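Local coordinates for uncharacterized protein (Mycobacterium tuberculosis, PDB 6Y56) that probably transfers nucleotides to tRNA acceptor stems as the nucleotidyltransferase toxin MenT4 of a toxin-antitoxin system, inactivating the tRNA and so inhibiting growth, at residues R173-V177 with R216-L221; V207-D213 with C276-R281. All coordinates share one frame; numbering follows the deposited sequence.

Interaction 1 (R173-V177 with R216-L221); sequences RYRRV and RGTRPL
Arg175 lays its aliphatic part against Leu221, CG lying 3.6 Å from Leu221 CD1, and carries its guanidinium on to the backbone of the 216-221 loop. The two terminal nitrogens share a single acceptor, the carbonyl oxygen of Thr218, with NH1 at 2.7 Å and NH2 at 2.9 Å from Thr218 O. That oxygen lies in the guanidinium plane; NH2 meets it in the carbonyl plane, whereas NH1 stands above that plane. A bend in the arginine chain at chi2 (-93°) turns the head toward the loop. NH2 also donates to a water, in the same plane, which passes the bond on to Arg216 O, so one arginine gathers two loop carbonyls. Alongside, Arg176 rests its CD 3.5 Å from Gly217 N, a residue whose backbone angles (phi 85°) would press a CB against the preceding carbonyl oxygen, and where a CB would also crowd Arg175 NH2. Arg216 NH1 lies over one face of the Arg176 guanidinium, toward its rim, the planes 63° apart, with Val177 CG1 on the opposite face; two like charges lie close together here, on residues exposed to solvent. Arg175 NE forms a salt bridge with Asp225 of helix 224-227, and the contact thus ties the C-terminal end of helix 163-174 to the loop between helices 196-212 and 224-227.

Interaction 2 (V207-D213 with C276-R281); sequences VWGDVVD and CDERHR
A salt-bridge network of Asp213, Arg281 and Glu278 joins the C-terminal end of helix 196-212 to the turn that starts helix 281-292, a worked case of one guanidinium shared by two carboxylates. Arg281 meets Asp213 end-on, NH2 at 2.8 Å from Asp213 OD1 and NH1 at 3.0 Å from Asp213 OD2. Both oxygens use their syn lone pairs, and the groups are nearly coplanar, 23° apart. The NE edge is taken by Glu278, its OE2 2.9 Å from Arg281 NE in an almost straight bond, so the guanidinium is fixed in rotation by partners on two edges. The bend of Arg281 at chi3 (-55°) sets one guanidinium face against Trp208 CH2, which lies 3.8 Å above it; the indole, steeply inclined at 78°, presents its edge. Farther along that edge, Trp208 NE1 makes a weak bond to Asp277 O and a better one to a water, 2.9 Å from NE1, which also binds Asp277 N and His280 ND1. Val212 CG2 sits over one indole face, and Cys276 packs its CB 3.6 Å from Val211 CG1. Asp277 OD1 accepts from Arg279 N, forming an Asx turn. The contact packs helix 196-212, near its C-terminal end, against the connection from helix 268-273 to helix 281-292.

Interactions 1 and 2, with centres about 12 Å apart, are neighbours because the loop 216-221 of interaction 1 follows helix 196-212, which carries segment 207-213 of interaction 2; their segments alternate along the chain. Val211 reaches into interaction 1: its CG2 lies 3.6 Å from Arg175 NH2 and 3.4 Å from Arg216 O. Two probable hydrogen bonds join the contacts directly, Arg216 N to Asp210 O at 2.9 Å and Arg219 NE to Cys276 O, also 2.9 Å. The loop 216-221 is therefore held between the end of helix 163-174 and the connection 276-281. Both contacts lie on the same side of the chain's centre, within helices and loops that follow the six-stranded mixed sheet in sequence.

Interaction 1 (R173-V177 with R216-L221)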
ATOM      1  N   ARG A 173       3.897  -3.531  -9.457  1.00 13.25           N
ATOM      2  CA  ARG A 173       2.553  -4.007  -9.768  1.00 14.24           C
ATOM      3  C   ARG A 173       2.015  -3.370 -11.041  1.00 14.89           C
ATOM      4  O   ARG A 173       1.376  -4.050 -11.856  1.00 14.53           O
ATOM      5  CB  ARG A 173       1.610  -3.744  -8.608  1.00 13.77           C
ATOM      6  CG  ARG A 173       0.197  -4.219  -8.930  1.00 15.02           C
ATOM      7  CD  ARG A 173      -0.568  -4.564  -7.675  1.00 20.39           C
ATOM      8  NE  ARG A 173      -0.954  -3.360  -6.956  1.00 19.93           N
ATOM      9  CZ  ARG A 173      -1.413  -3.355  -5.712  1.00 24.49           C
ATOM     10  NH1 ARG A 173      -1.524  -4.497  -5.045  1.00 27.27           N
ATOM     11  NH2 ARG A 173      -1.750  -2.210  -5.134  1.00 24.86           N
ATOM     12  N   TYR A 174       2.263  -2.068 -11.225  1.00 13.58           N
ATOM     13  CA  TYR A 174       1.823  -1.364 -12.426  1.00 12.62           C
ATOM     14  C   TYR A 174       2.337  -2.046 -13.680  1.00 15.04           C
ATOM     15  O   TYR A 174       1.647  -2.070 -14.708  1.00 15.77           O
ATOM     16  CB  TYR A 174       2.349   0.067 -12.340  1.00 14.23           C
ATOM     17  CG  TYR A 174       1.732   1.096 -13.253  1.00 13.97           C
ATOM     18  CD1 TYR A 174       0.462   1.605 -13.016  1.00 16.40           C
ATOM     19  CD2 TYR A 174       2.458   1.617 -14.310  1.00 16.94           C
ATOM     20  CE1 TYR A 174      -0.078   2.583 -13.846  1.00 18.43           C
ATOM     21  CE2 TYR A 174       1.935   2.587 -15.135  1.00 19.41           C
ATOM     22  CZ  TYR A 174       0.674   3.060 -14.900  1.00 17.71           C
ATOM     23  OH  TYR A 174       0.168   4.030 -15.742  1.00 23.13           O
ATOM     24  N   ARG A 175       3.536  -2.618 -13.607  1.00 13.66           N
ATOM     25  CA  ARG A 175       4.132  -3.309 -14.734  1.00 14.26           C
ATOM     26  C   ARG A 175       3.329  -4.544 -15.129  1.00 15.44           C
ATOM     27  O   ARG A 175       3.384  -4.977 -16.291  1.00 18.18           O
ATOM     28  CB  ARG A 175       5.552  -3.675 -14.321  1.00 18.84           C
ATOM     29  CG  ARG A 175       6.302  -4.480 -15.287  1.00 20.93           C
ATOM     30  CD  ARG A 175       6.177  -5.966 -15.027  1.00 19.19           C
ATOM     31  NE  ARG A 175       6.616  -6.583 -16.246  1.00 19.52           N
ATOM     32  CZ  ARG A 175       6.845  -7.870 -16.417  1.00 14.89           C
ATOM     33  NH1 ARG A 175       7.269  -8.285 -17.597  1.00 17.80           N
ATOM     34  NH2 ARG A 175       6.679  -8.733 -15.417  1.00 15.62           N
ATOM     35  N   ARG A 176       2.623  -5.142 -14.175  1.00 16.50           N
ATOM     36  CA  ARG A 176       1.882  -6.378 -14.405  1.00 20.17           C
ATOM     37  C   ARG A 176       0.415  -6.136 -14.717  1.00 20.52           C
ATOM     38  O   ARG A 176      -0.142  -6.800 -15.600  1.00 22.43           O
ATOM     39  CB  ARG A 176       1.991  -7.298 -13.186  1.00 18.84           C
ATOM     40  CG  ARG A 176       1.040  -8.494 -13.247  1.00 23.84           C
ATOM     41  CD  ARG A 176       1.235  -9.446 -12.088  1.00 21.89           C
ATOM     42  NE  ARG A 176       0.806  -8.843 -10.829  1.00 24.10           N
ATOM     43  CZ  ARG A 176      -0.449  -8.832 -10.389  1.00 25.35           C
ATOM     44  NH1 ARG A 176      -1.423  -9.405 -11.095  1.00 22.26           N
ATOM     45  NH2 ARG A 176      -0.728  -8.249  -9.227  1.00 30.68           N
ATOM     46  N   VAL A 177      -0.223  -5.208 -14.007  1.00 15.34           N
ATOM     47  CA  VAL A 177      -1.647  -4.939 -14.169  1.00 18.45           C
ATOM     48  C   VAL A 177      -1.898  -3.464 -13.885  1.00 17.66           C
ATOM     49  O   VAL A 177      -1.308  -2.882 -12.971  1.00 21.55           O
ATOM     50  CB  VAL A 177      -2.487  -5.859 -13.258  1.00 25.03           C
ATOM     51  CG1 VAL A 177      -2.159  -5.615 -11.791  1.00 21.36           C
ATOM     52  CG2 VAL A 177      -3.962  -5.656 -13.516  1.00 32.27           C
ATOM     53  N   ARG A 216       4.410 -14.165 -10.950  1.00 12.90           N
ATOM     54  CA  ARG A 216       3.442 -13.123 -11.291  1.00 14.72           C
ATOM     55  C   ARG A 216       3.935 -12.320 -12.484  1.00 15.45           C
ATOM     56  O   ARG A 216       5.072 -11.850 -12.487  1.00 17.99           O
ATOM     57  CB  ARG A 216       3.262 -12.164 -10.113  1.00 16.74           C
ATOM     58  CG  ARG A 216       2.553 -12.767  -8.923  1.00 20.85           C
ATOM     59  CD  ARG A 216       1.062 -12.887  -9.190  1.00 27.19           C
ATOM     60  NE  ARG A 216       0.319 -13.325  -8.008  1.00 35.41           N
ATOM     61  CZ  ARG A 216      -0.151 -12.511  -7.065  1.00 34.05           C
ATOM     62  NH1 ARG A 216       0.034 -11.203  -7.157  1.00 34.28           N
ATOM     63  NH2 ARG A 216      -0.819 -13.012  -6.030  1.00 38.46           N
ATOM     64  N   GLY A 217       3.070 -12.121 -13.469  1.00 15.02           N
ATOM     65  CA  GLY A 217       3.475 -11.391 -14.660  1.00 17.19           C
ATOM     66  C   GLY A 217       4.145 -12.298 -15.674  1.00 17.42           C
ATOM     67  O   GLY A 217       3.959 -13.516 -15.675  1.00 20.08           O
ATOM     68  N   THR A 218       4.917 -11.683 -16.563  1.00 16.49           N
ATOM     69  CA  THR A 218       5.619 -12.384 -17.628  1.00 16.28           C
ATOM     70  C   THR A 218       7.081 -11.956 -17.643  1.00 16.43           C
ATOM     71  O   THR A 218       7.463 -10.945 -17.049  1.00 17.43           O
ATOM     72  CB  THR A 218       4.978 -12.107 -18.999  1.00 18.68           C
ATOM     73  OG1 THR A 218       5.005 -10.698 -19.274  1.00 20.23           O
ATOM     74  CG2 THR A 218       3.534 -12.592 -19.039  1.00 19.70           C
ATOM     75  N   ARG A 219       7.899 -12.725 -18.345  1.00 15.77           N
ATOM     76  CA  ARG A 219       9.273 -12.321 -18.574  1.00 17.61           C
ATOM     77  C   ARG A 219       9.475 -12.072 -20.064  1.00 19.46           C
ATOM     78  O   ARG A 219       8.779 -12.671 -20.892  1.00 18.74           O
ATOM     79  CB  ARG A 219      10.252 -13.399 -18.082  1.00 19.14           C
ATOM     80  CG  ARG A 219      10.005 -14.778 -18.667  1.00 17.15           C
ATOM     81  CD  ARG A 219      11.160 -15.728 -18.395  1.00 22.31           C
ATOM     82  NE  ARG A 219      11.441 -15.879 -16.973  1.00 20.81           N
ATOM     83  CZ  ARG A 219      10.760 -16.675 -16.157  1.00 22.90           C
ATOM     84  NH1 ARG A 219       9.743 -17.396 -16.613  1.00 24.32           N
ATOM     85  NH2 ARG A 219      11.100 -16.758 -14.878  1.00 23.19           N
ATOM     86  N   PRO A 220      10.399 -11.181 -20.447  1.00 17.19           N
ATOM     87  CA  PRO A 220      11.259 -10.365 -19.589  1.00 17.60           C
ATOM     88  C   PRO A 220      10.562  -9.094 -19.160  1.00 16.21           C
ATOM     89  O   PRO A 220       9.480  -8.781 -19.646  1.00 18.53           O
ATOM     90  CB  PRO A 220      12.411 -10.012 -20.526  1.00 18.98           C
ATOM     91  CG  PRO A 220      11.732  -9.867 -21.845  1.00 21.51           C
ATOM     92  CD  PRO A 220      10.705 -10.973 -21.875  1.00 17.95           C
ATOM     93  N   LEU A 221      11.172  -8.377 -18.221  1.00 16.01           N
ATOM     94  CA  LEU A 221      10.739  -7.028 -17.898  1.00 14.97           C
ATOM     95  C   LEU A 221      11.163  -6.095 -19.021  1.00 16.16           C
ATOM     96  O   LEU A 221      12.332  -6.080 -19.410  1.00 16.84           O
ATOM     97  CB  LEU A 221      11.404  -6.584 -16.591  1.00 15.28           C
ATOM     98  CG  LEU A 221      11.265  -5.105 -16.235  1.00 15.45           C
ATOM     99  CD1 LEU A 221       9.794  -4.760 -16.086  1.00 17.15           C
ATOM    100  CD2 LEU A 221      12.059  -4.745 -14.974  1.00 16.34           C
TER
HETATM  101  O   HOH W   1       5.490  -9.031 -12.857  1.00 16.21           O

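Interaction 2 (V207-D213 with C276-R281)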
ATOM      1  N   VAL A 207      10.565  -6.710  -9.439  1.00 12.15           N
ATOM      2  CA  VAL A 207       9.970  -7.467 -10.536  1.00 13.57           C
ATOM      3  C   VAL A 207      10.654  -8.820 -10.691  1.00 13.13           C
ATOM      4  O   VAL A 207       9.993  -9.840 -10.938  1.00 12.88           O
ATOM      5  CB  VAL A 207      10.002  -6.655 -11.844  1.00 11.82           C
ATOM      6  CG1 VAL A 207       9.535  -7.542 -13.002  1.00 13.64           C
ATOM      7  CG2 VAL A 207       9.120  -5.417 -11.730  1.00 13.01           C
ATOM      8  N   TRP A 208      11.979  -8.862 -10.536  1.00 11.96           N
ATOM      9  CA  TRP A 208      12.674 -10.145 -10.619  1.00 13.54           C
ATOM     10  C   TRP A 208      12.076 -11.143  -9.637  1.00 13.28           C
ATOM     11  O   TRP A 208      11.758 -12.280  -9.997  1.00 12.86           O
ATOM     12  CB  TRP A 208      14.168  -9.949 -10.339  1.00 12.32           C
ATOM     13  CG  TRP A 208      15.017 -11.173 -10.645  1.00 12.00           C
ATOM     14  CD1 TRP A 208      15.754 -11.395 -11.768  1.00 13.85           C
ATOM     15  CD2 TRP A 208      15.209 -12.325  -9.808  1.00 14.57           C
ATOM     16  NE1 TRP A 208      16.388 -12.620 -11.694  1.00 14.63           N
ATOM     17  CE2 TRP A 208      16.070 -13.205 -10.497  1.00 15.34           C
ATOM     18  CE3 TRP A 208      14.736 -12.695  -8.541  1.00 13.59           C
ATOM     19  CZ2 TRP A 208      16.465 -14.430  -9.960  1.00 15.55           C
ATOM     20  CZ3 TRP A 208      15.131 -13.920  -8.012  1.00 15.69           C
ATOM     21  CH2 TRP A 208      15.984 -14.768  -8.726  1.00 15.94           C
ATOM     22  N   GLY A 209      11.892 -10.734  -8.386  1.00 12.23           N
ATOM     23  CA  GLY A 209      11.294 -11.638  -7.418  1.00 14.59           C
ATOM     24  C   GLY A 209       9.844 -11.967  -7.730  1.00 14.93           C
ATOM     25  O   GLY A 209       9.412 -13.112  -7.567  1.00 14.46           O
ATOM     26  N   ASP A 210       9.078 -10.979  -8.196  1.00 13.54           N
ATOM     27  CA  ASP A 210       7.678 -11.204  -8.537  1.00 13.79           C
ATOM     28  C   ASP A 210       7.535 -12.266  -9.617  1.00 13.08           C
ATOM     29  O   ASP A 210       6.673 -13.153  -9.517  1.00 14.09           O
ATOM     30  CB  ASP A 210       7.054  -9.905  -9.040  1.00 16.03           C
ATOM     31  CG  ASP A 210       6.869  -8.861  -7.947  1.00 18.62           C
ATOM     32  OD1 ASP A 210       6.979  -9.195  -6.750  1.00 20.57           O
ATOM     33  OD2 ASP A 210       6.602  -7.696  -8.319  1.00 19.91           O
ATOM     34  N   VAL A 211       8.375 -12.194 -10.650  1.00 11.64           N
ATOM     35  CA  VAL A 211       8.315 -13.129 -11.769  1.00 12.87           C
ATOM     36  C   VAL A 211       8.928 -14.471 -11.387  1.00 14.25           C
ATOM     37  O   VAL A 211       8.305 -15.522 -11.557  1.00 14.87           O
ATOM     38  CB  VAL A 211       9.011 -12.519 -13.001  1.00 12.89           C
ATOM     39  CG1 VAL A 211       9.135 -13.551 -14.133  1.00 13.60           C
ATOM     40  CG2 VAL A 211       8.251 -11.298 -13.486  1.00 13.61           C
ATOM     41  N   VAL A 212      10.179 -14.464 -10.908  1.00 12.96           N
ATOM     42  CA  VAL A 212      10.918 -15.710 -10.716  1.00 15.27           C
ATOM     43  C   VAL A 212      10.360 -16.498  -9.545  1.00 17.55           C
ATOM     44  O   VAL A 212      10.174 -17.720  -9.628  1.00 19.31           O
ATOM     45  CB  VAL A 212      12.420 -15.429 -10.542  1.00 16.17           C
ATOM     46  CG1 VAL A 212      13.169 -16.714 -10.174  1.00 19.61           C
ATOM     47  CG2 VAL A 212      12.994 -14.815 -11.804  1.00 16.94           C
ATOM     48  N   ASP A 213      10.102 -15.826  -8.432  1.00 16.18           N
ATOM     49  CA  ASP A 213       9.677 -16.538  -7.237  1.00 16.97           C
ATOM     50  C   ASP A 213       8.168 -16.586  -7.062  1.00 17.74           C
ATOM     51  O   ASP A 213       7.629 -17.636  -6.695  1.00 21.05           O
ATOM     52  CB  ASP A 213      10.351 -15.967  -5.987  1.00 19.95           C
ATOM     53  CG  ASP A 213      11.836 -16.315  -5.926  1.00 21.88           C
ATOM     54  OD1 ASP A 213      12.222 -17.399  -6.431  1.00 27.46           O
ATOM     55  OD2 ASP A 213      12.611 -15.505  -5.385  1.00 27.38           O
ATOM     56  N   CYS A 276      14.646 -11.749 -15.851  1.00 15.52           N
ATOM     57  CA  CYS A 276      13.922 -12.561 -14.869  1.00 15.50           C
ATOM     58  C   CYS A 276      14.312 -14.036 -14.983  1.00 17.74           C
ATOM     59  O   CYS A 276      13.470 -14.932 -15.116  1.00 18.61           O
ATOM     60  CB  CYS A 276      12.407 -12.350 -14.941  1.00 15.80           C
ATOM     61  SG  CYS A 276      11.909 -10.638 -14.681  1.00 16.86           S
ATOM     62  N   ASP A 277      15.618 -14.274 -14.918  1.00 17.21           N
ATOM     63  CA  ASP A 277      16.216 -15.591 -15.083  1.00 21.54           C
ATOM     64  C   ASP A 277      16.746 -16.057 -13.733  1.00 20.45           C
ATOM     65  O   ASP A 277      17.479 -15.322 -13.062  1.00 18.87           O
ATOM     66  CB  ASP A 277      17.362 -15.512 -16.095  1.00 23.35           C
ATOM     67  CG  ASP A 277      17.828 -16.876 -16.575  1.00 28.95           C
ATOM     68  OD1 ASP A 277      17.858 -17.834 -15.774  1.00 25.76           O
ATOM     69  OD2 ASP A 277      18.174 -16.980 -17.772  1.00 37.64           O
ATOM     70  N   GLU A 278      16.376 -17.282 -13.348  1.00 21.55           N
ATOM     71  CA  GLU A 278      16.827 -17.863 -12.088  1.00 22.70           C
ATOM     72  C   GLU A 278      18.345 -17.848 -11.952  1.00 19.77           C
ATOM     73  O   GLU A 278      18.866 -17.759 -10.836  1.00 20.42           O
ATOM     74  CB  GLU A 278      16.286 -19.293 -11.981  1.00 26.08           C
ATOM     75  CG  GLU A 278      17.009 -20.184 -10.990  1.00 29.13           C
ATOM     76  CD  GLU A 278      16.655 -19.843  -9.562  1.00 27.92           C
ATOM     77  OE1 GLU A 278      15.501 -19.420  -9.330  1.00 29.91           O
ATOM     78  OE2 GLU A 278      17.531 -19.978  -8.678  1.00 29.54           O
ATOM     79  N   ARG A 279      19.074 -17.908 -13.068  1.00 19.57           N
ATOM     80  CA  ARG A 279      20.528 -17.982 -12.989  1.00 20.59           C
ATOM     81  C   ARG A 279      21.147 -16.743 -12.361  1.00 22.11           C
ATOM     82  O   ARG A 279      22.305 -16.797 -11.936  1.00 22.72           O
ATOM     83  CB  ARG A 279      21.145 -18.218 -14.367  1.00 22.72           C
ATOM     84  CG  ARG A 279      20.959 -17.074 -15.348  1.00 29.27           C
ATOM     85  CD  ARG A 279      21.387 -17.492 -16.747  1.00 35.39           C
ATOM     86  NE  ARG A 279      22.267 -16.505 -17.365  1.00 38.68           N
ATOM     87  CZ  ARG A 279      21.865 -15.607 -18.259  1.00 40.79           C
ATOM     88  NH1 ARG A 279      20.597 -15.581 -18.644  1.00 42.61           N
ATOM     89  NH2 ARG A 279      22.730 -14.737 -18.770  1.00 37.97           N
ATOM     90  N   HIS A 280      20.411 -15.636 -12.291  1.00 18.69           N
ATOM     91  CA  HIS A 280      20.924 -14.408 -11.704  1.00 17.17           C
ATOM     92  C   HIS A 280      20.583 -14.253 -10.230  1.00 15.24           C
ATOM     93  O   HIS A 280      20.817 -13.174  -9.674  1.00 15.97           O
ATOM     94  CB  HIS A 280      20.451 -13.185 -12.502  1.00 16.86           C
ATOM     95  CG  HIS A 280      20.891 -13.190 -13.931  1.00 19.59           C
ATOM     96  ND1 HIS A 280      20.013 -13.019 -14.978  1.00 20.27           N
ATOM     97  CD2 HIS A 280      22.115 -13.353 -14.488  1.00 20.66           C
ATOM     98  CE1 HIS A 280      20.675 -13.071 -16.121  1.00 21.58           C
ATOM     99  NE2 HIS A 280      21.953 -13.272 -15.851  1.00 23.61           N
ATOM    100  N   ARG A 281      20.080 -15.308  -9.575  1.00 15.34           N
ATOM    101  CA  ARG A 281      19.610 -15.180  -8.197  1.00 14.89           C
ATOM    102  C   ARG A 281      20.685 -14.616  -7.276  1.00 15.62           C
ATOM    103  O   ARG A 281      20.409 -13.730  -6.463  1.00 16.15           O
ATOM    104  CB  ARG A 281      19.122 -16.520  -7.657  1.00 16.12           C
ATOM    105  CG  ARG A 281      18.634 -16.408  -6.218  1.00 18.78           C
ATOM    106  CD  ARG A 281      17.994 -17.693  -5.712  1.00 21.09           C
ATOM    107  NE  ARG A 281      16.903 -18.148  -6.569  1.00 21.79           N
ATOM    108  CZ  ARG A 281      15.641 -17.758  -6.447  1.00 23.40           C
ATOM    109  NH1 ARG A 281      15.296 -16.896  -5.504  1.00 21.29           N
ATOM    110  NH2 ARG A 281      14.720 -18.234  -7.277  1.00 23.24           N
TER
HETATM  111  O   HOH W   2      17.461 -12.304 -14.403  1.00 18.67           O